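PDB 3I4K: muconate lactonizing enzyme from Corynebacterium glutamicum, which belongs to the mandelate racemase and muconate lactonizing enzyme group of the enolase superfamily and carries a magnesium ion in its barrel domain. Local coordinates for residues 122-125 with 126-130. Residues are numbered along the deposited sequence; the frame is centred on the assembly and turned at random.
Sequences LNVP and VRDLL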
# COMPACT_ATOMS: atom_id res chain seq x y z
N LEU A 122 2.94 18.51 11.66
CA LEU A 122 3.01 19.10 10.33
C LEU A 122 1.76 19.94 10.09
O LEU A 122 1.62 20.59 9.05
CB LEU A 122 3.09 18.00 9.27
CG LEU A 122 4.21 16.96 9.36
CD1 LEU A 122 4.05 15.96 8.21
CD2 LEU A 122 5.58 17.63 9.30
N ASN A 123 0.87 19.90 11.06
CA ASN A 123 -0.39 20.63 11.02
C ASN A 123 -1.30 20.20 9.87
O ASN A 123 -1.80 21.02 9.09
CB ASN A 123 -0.12 22.14 10.94
CG ASN A 123 -1.35 22.96 11.26
OD1 ASN A 123 -1.96 22.81 12.32
ND2 ASN A 123 -1.73 23.84 10.33
N VAL A 124 -1.53 18.89 9.78
CA VAL A 124 -2.40 18.32 8.75
C VAL A 124 -3.17 17.14 9.32
O VAL A 124 -2.83 16.62 10.38
CB VAL A 124 -1.57 17.80 7.55
CG1 VAL A 124 -0.82 18.93 6.90
CG2 VAL A 124 -0.61 16.72 8.02
N PRO A 125 -4.24 16.71 8.63
CA PRO A 125 -5.04 15.57 9.10
C PRO A 125 -4.16 14.33 8.95
O PRO A 125 -3.16 14.35 8.22
CB PRO A 125 -6.21 15.53 8.11
CG PRO A 125 -6.28 16.93 7.57
CD PRO A 125 -4.84 17.31 7.43
N VAL A 126 -4.50 13.24 9.63
CA VAL A 126 -3.71 12.02 9.50
C VAL A 126 -3.81 11.46 8.08
O VAL A 126 -2.87 10.84 7.58
CB VAL A 126 -4.17 10.95 10.51
CG1 VAL A 126 -3.84 9.56 9.99
CG2 VAL A 126 -3.48 11.18 11.86
N ARG A 127 -4.95 11.68 7.42
CA ARG A 127 -5.16 11.17 6.06
C ARG A 127 -4.23 11.78 5.02
O ARG A 127 -4.00 11.19 3.96
CB ARG A 127 -6.60 11.43 5.63
CG ARG A 127 -6.97 12.90 5.62
CD ARG A 127 -8.37 13.12 5.12
NE ARG A 127 -8.69 14.54 5.10
CZ ARG A 127 -8.94 15.27 6.18
NH1 ARG A 127 -8.91 14.70 7.38
NH2 ARG A 127 -9.20 16.56 6.06
N ASP A 128 -3.70 12.96 5.29
CA ASP A 128 -2.79 13.59 4.35
C ASP A 128 -1.42 12.90 4.38
O ASP A 128 -0.53 13.24 3.61
CB ASP A 128 -2.63 15.09 4.64
CG ASP A 128 -3.86 15.89 4.24
OD1 ASP A 128 -4.77 15.34 3.58
OD2 ASP A 128 -3.89 17.09 4.58
N LEU A 129 -1.25 11.94 5.28
CA LEU A 129 -0.01 11.20 5.34
C LEU A 129 -0.29 9.85 4.68
O LEU A 129 0.62 9.03 4.49
CB LEU A 129 0.44 10.97 6.78
CG LEU A 129 0.79 12.19 7.64
CD1 LEU A 129 1.37 11.73 8.97
CD2 LEU A 129 1.79 13.06 6.91
N LEU A 130 -1.55 9.66 4.31
CA LEU A 130 -2.02 8.42 3.70
C LEU A 130 -2.56 8.56 2.28
O LEU A 130 -3.32 7.71 1.83
CB LEU A 130 -3.11 7.80 4.58
CG LEU A 130 -2.74 7.57 6.05
CD1 LEU A 130 -3.97 7.15 6.82
CD2 LEU A 130 -1.64 6.52 6.16
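P125 O accepts a hydrogen bond from D128 N (3.3 Å, N-H...O angle 148°), which closes the first turn of the 3-10 segment 127-129. Two more bonds of the same i to i+3 spacing follow, L129 N to V126 O (3.0 Å) and L130 N to R127 O (2.9 Å). Upstream, the positive phi of N123 (62°) marks a Schellman motif ending helix 104-121, after which V124 and P125 run extended into the turn.

Two polar side chains, R127 and D128, meet different parts of the P125 ring. R127 CG lies between its own backbone N and carbonyl carbon (chi1 60°), and the chain, extended from there to NE, carries the guanidinium back over the proline; P125 CG sits 3.0 Å above the guanidinium plane, offset toward its rim. The carboxylate of D128 reaches a different ring atom, with OD2 3.0 Å from P125 CD and 3.8 Å from V124 CB. Further along, L122 CD1 touches L129 CD2 at 3.9 Å, an apolar contact linking the helix exit to the 3-10 turn.

Backbone hydrogen bonds join V124 and V126 to G359, and Q316 of helix 308-320 touches P125, V126 and R127. L129 rests on W118 and A119 of helix 104-121, while L122 and V124 pack against V124 and L122 of the second subunit; the turn thus joins the N-terminal domain's last long helix, barrel-domain helix 308-320 and the dimer interface before the chain enters strand 137-144.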